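Local coordinates for KLLA0E08119p (Kluyveromyces lactis, PDB 3VA7), which probably carboxylates urea to urea-1-carboxylate with bicarbonate and ATP, using biotin as the carrier, in the urea carboxylase part of a longer two-activity enzyme, at residues A[359-371]-A[410-423]. Residues are numbered along the deposited sequence; the frame is centred on the assembly and turned at random.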
# COMPACT_ATOMS: atom_id res chain seq x y z
N VAL A 359 33.62 -31.09 11.60
CA VAL A 359 33.30 -29.69 11.49
C VAL A 359 34.12 -29.11 10.37
O VAL A 359 35.32 -29.35 10.26
CB VAL A 359 33.50 -28.95 12.79
CG1 VAL A 359 34.55 -29.59 13.55
CG2 VAL A 359 33.85 -27.51 12.52
N SER A 360 33.45 -28.32 9.54
CA SER A 360 33.93 -28.02 8.22
C SER A 360 33.56 -26.59 7.94
O SER A 360 32.39 -26.25 7.75
CB SER A 360 33.23 -28.97 7.26
OG SER A 360 33.81 -28.92 5.99
N GLY A 361 34.57 -25.73 7.97
CA GLY A 361 34.41 -24.29 7.77
C GLY A 361 33.90 -23.56 8.98
O GLY A 361 34.08 -24.01 10.11
N ALA A 362 33.27 -22.41 8.75
CA ALA A 362 32.71 -21.61 9.83
C ALA A 362 31.37 -21.06 9.37
O ALA A 362 31.15 -20.90 8.17
CB ALA A 362 33.65 -20.46 10.25
N SER A 363 30.49 -20.77 10.32
CA SER A 363 29.14 -20.42 9.96
C SER A 363 28.59 -19.44 10.93
O SER A 363 28.90 -19.51 12.11
CB SER A 363 28.25 -21.66 9.86
OG SER A 363 26.90 -21.32 9.76
N ILE A 364 27.82 -18.48 10.40
CA ILE A 364 27.24 -17.44 11.22
C ILE A 364 25.79 -17.08 10.87
O ILE A 364 25.33 -17.25 9.74
CB ILE A 364 28.18 -16.20 11.47
CG1 ILE A 364 27.37 -14.94 11.45
CG2 ILE A 364 29.56 -16.12 10.61
CD1 ILE A 364 27.18 -14.42 12.83
N GLU A 365 25.06 -16.65 11.89
CA GLU A 365 23.62 -16.45 11.83
C GLU A 365 23.31 -15.05 12.35
O GLU A 365 23.87 -14.63 13.35
CB GLU A 365 22.88 -17.48 12.71
CG GLU A 365 21.41 -17.16 12.85
CD GLU A 365 20.62 -18.20 13.62
OE1 GLU A 365 19.97 -19.04 12.97
OE2 GLU A 365 20.62 -18.16 14.87
N ALA A 366 22.42 -14.34 11.66
CA ALA A 366 21.92 -13.05 12.14
C ALA A 366 20.40 -13.16 12.25
O ALA A 366 19.73 -13.80 11.42
CB ALA A 366 22.31 -11.91 11.15
N ARG A 367 19.85 -12.55 13.29
CA ARG A 367 18.43 -12.69 13.51
C ARG A 367 17.68 -11.44 13.06
O ARG A 367 17.75 -10.39 13.72
CB ARG A 367 18.18 -12.90 14.99
CG ARG A 367 18.96 -14.02 15.65
CD ARG A 367 18.15 -14.45 16.90
NE ARG A 367 18.77 -15.51 17.68
CZ ARG A 367 18.30 -15.93 18.86
NH1 ARG A 367 17.20 -15.38 19.37
NH2 ARG A 367 18.91 -16.88 19.52
N LEU A 368 16.95 -11.55 11.95
CA LEU A 368 16.11 -10.45 11.48
C LEU A 368 14.82 -10.37 12.26
O LEU A 368 13.99 -11.28 12.17
CB LEU A 368 15.79 -10.59 9.98
CG LEU A 368 15.15 -9.38 9.24
CD1 LEU A 368 16.20 -8.30 8.88
CD2 LEU A 368 14.40 -9.83 7.97
N TYR A 369 14.66 -9.27 13.00
CA TYR A 369 13.47 -8.97 13.80
C TYR A 369 12.65 -7.80 13.22
O TYR A 369 13.21 -6.81 12.72
CB TYR A 369 13.87 -8.58 15.23
CG TYR A 369 14.33 -9.74 16.11
CD1 TYR A 369 13.39 -10.56 16.72
CD2 TYR A 369 15.68 -9.98 16.35
CE1 TYR A 369 13.76 -11.62 17.53
CE2 TYR A 369 16.08 -11.03 17.16
CZ TYR A 369 15.09 -11.86 17.76
OH TYR A 369 15.39 -12.94 18.56
N ALA A 370 11.31 -7.89 13.31
CA ALA A 370 10.43 -6.76 13.07
C ALA A 370 10.48 -5.86 14.30
O ALA A 370 9.64 -5.94 15.21
CB ALA A 370 9.04 -7.23 12.84
N GLU A 371 11.49 -5.01 14.33
CA GLU A 371 11.75 -4.13 15.48
C GLU A 371 12.36 -2.83 15.00
O GLU A 371 13.02 -2.79 13.93
CB GLU A 371 12.83 -4.72 16.35
CG GLU A 371 12.42 -5.48 17.53
CD GLU A 371 13.62 -6.24 18.08
OE1 GLU A 371 14.73 -6.00 17.53
OE2 GLU A 371 13.43 -7.08 19.02
N ASP A 410 6.31 -12.48 19.16
CA ASP A 410 7.77 -12.51 19.08
C ASP A 410 8.03 -12.01 17.69
O ASP A 410 7.46 -12.52 16.75
CB ASP A 410 8.32 -13.93 19.19
CG ASP A 410 9.77 -14.04 18.72
OD1 ASP A 410 10.72 -13.75 19.50
OD2 ASP A 410 9.96 -14.44 17.56
N PRO A 411 8.91 -11.03 17.56
CA PRO A 411 9.00 -10.38 16.26
C PRO A 411 10.05 -11.01 15.27
O PRO A 411 10.49 -10.35 14.34
CB PRO A 411 9.34 -8.92 16.65
CG PRO A 411 10.01 -9.02 18.04
CD PRO A 411 9.83 -10.44 18.55
N THR A 412 10.40 -12.27 15.45
CA THR A 412 11.30 -12.89 14.49
C THR A 412 10.76 -12.95 13.04
O THR A 412 9.63 -13.40 12.78
CB THR A 412 11.71 -14.29 14.96
OG1 THR A 412 12.48 -14.17 16.17
CG2 THR A 412 12.53 -14.99 13.87
N LEU A 413 11.57 -12.50 12.10
CA LEU A 413 11.17 -12.54 10.72
C LEU A 413 11.86 -13.70 10.01
O LEU A 413 11.24 -14.47 9.27
CB LEU A 413 11.49 -11.20 10.02
CG LEU A 413 10.53 -10.04 10.39
CD1 LEU A 413 10.90 -8.65 9.83
CD2 LEU A 413 9.07 -10.40 10.04
N ALA A 414 13.14 -13.83 10.29
CA ALA A 414 14.00 -14.64 9.47
C ALA A 414 15.31 -14.82 10.18
O ALA A 414 15.68 -14.06 11.02
CB ALA A 414 14.20 -13.98 8.09
N LYS A 415 15.98 -15.92 9.90
CA LYS A 415 17.30 -16.14 10.42
C LYS A 415 18.12 -16.36 9.17
O LYS A 415 17.77 -17.21 8.31
CB LYS A 415 17.34 -17.34 11.33
CG LYS A 415 16.62 -17.11 12.60
CD LYS A 415 16.84 -18.27 13.57
CE LYS A 415 16.11 -19.52 13.11
NZ LYS A 415 16.56 -20.73 13.79
N ILE A 416 19.16 -15.55 9.05
CA ILE A 416 19.99 -15.51 7.87
C ILE A 416 21.30 -16.19 8.20
O ILE A 416 22.06 -15.70 9.04
CB ILE A 416 20.17 -14.05 7.42
CG1 ILE A 416 18.81 -13.52 6.97
CG2 ILE A 416 21.14 -13.94 6.25
CD1 ILE A 416 18.54 -12.13 7.39
N ILE A 417 21.53 -17.32 7.56
CA ILE A 417 22.65 -18.21 7.86
C ILE A 417 23.63 -18.48 6.66
O ILE A 417 23.27 -18.99 5.57
CB ILE A 417 22.13 -19.52 8.41
CG1 ILE A 417 21.14 -19.21 9.53
CG2 ILE A 417 23.26 -20.45 8.88
CD1 ILE A 417 19.88 -20.07 9.43
N VAL A 418 24.89 -18.21 6.95
CA VAL A 418 25.96 -18.20 5.98
C VAL A 418 27.07 -19.23 6.38
O VAL A 418 27.32 -19.45 7.57
CB VAL A 418 26.42 -16.74 5.94
CG1 VAL A 418 27.86 -16.57 6.29
CG2 VAL A 418 25.99 -16.10 4.67
N HIS A 419 27.70 -19.87 5.39
CA HIS A 419 28.68 -20.97 5.62
C HIS A 419 29.89 -20.62 4.81
O HIS A 419 29.83 -20.62 3.56
CB HIS A 419 28.19 -22.33 5.10
CG HIS A 419 29.05 -23.48 5.52
ND1 HIS A 419 29.01 -24.73 4.90
CD2 HIS A 419 29.97 -23.58 6.52
CE1 HIS A 419 29.86 -25.54 5.51
NE2 HIS A 419 30.47 -24.86 6.49
N GLY A 420 30.98 -20.31 5.50
CA GLY A 420 32.23 -19.97 4.82
C GLY A 420 33.36 -20.92 5.16
O GLY A 420 33.25 -21.74 6.11
N LYS A 421 34.45 -20.79 4.40
CA LYS A 421 35.65 -21.59 4.56
C LYS A 421 36.29 -21.41 5.91
O LYS A 421 36.91 -22.34 6.40
CB LYS A 421 36.67 -21.23 3.47
CG LYS A 421 36.60 -22.04 2.18
CD LYS A 421 37.23 -21.16 1.09
CE LYS A 421 37.74 -21.93 -0.13
NZ LYS A 421 36.82 -23.06 -0.49
N ASP A 422 36.12 -20.22 6.50
CA ASP A 422 36.67 -19.88 7.81
C ASP A 422 36.05 -18.57 8.33
O ASP A 422 35.32 -17.91 7.60
CB ASP A 422 38.20 -19.78 7.75
CG ASP A 422 38.70 -18.43 7.24
OD1 ASP A 422 39.06 -17.57 8.11
OD2 ASP A 422 38.73 -18.24 5.99
N ARG A 423 36.34 -18.18 9.57
CA ARG A 423 35.70 -17.00 10.13
C ARG A 423 35.62 -15.78 9.17
O ARG A 423 34.56 -15.18 9.00
CB ARG A 423 36.30 -16.59 11.50
CG ARG A 423 35.25 -16.11 12.42
CD ARG A 423 35.78 -15.60 13.71
NE ARG A 423 35.66 -14.16 13.74
CZ ARG A 423 34.89 -13.47 14.58
NH1 ARG A 423 34.18 -14.04 15.54
NH2 ARG A 423 34.87 -12.16 14.47
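Leu-368 O is gripped by two neighbouring amides, Leu-413 N at 2.7 Å and Ala-414 N at 3.3 Å, both in its carbonyl plane: the classic beta bulge of this antiparallel pair. Val-418 O is doubly held, by Ile-364 N and, from the opposite face of its plane, by Ser-363 OG (2.9 Å), swung across by its torsion anti to N (chi1 168°). At the far end the His-419 ring offers NE2 edge-on to Ser-360 O at 2.7 Å. The extended Glu-365 lies alongside Ile-417 and brings OE1 against the aliphatic chain of Lys-415, 3.3 Å from Lys-415 CD; the salt bridge to Lys-415 NZ is long, and that amine bonds to Val-324 O. Near the bulge, Tyr-369 sets CD1 3.9 Å from Pro-411 CG, while its OH accepts from Arg-367 NH1, in the guanidinium plane. A serine in place of Tyr-369 would probably strip the ring from one side of Pro-411 and cost Arg-367 this bond, leaving its salt bridges to Glu-268 and Glu-325. Helix 423-435 packs on Ile-364, Ile-416 and Val-418, and strand 394-397 flanks 412-420: a bulged antiparallel pair of the biotin carboxylase C-terminal domain, joined through strand 264-270 beside 362-369 to the ATP-binding part.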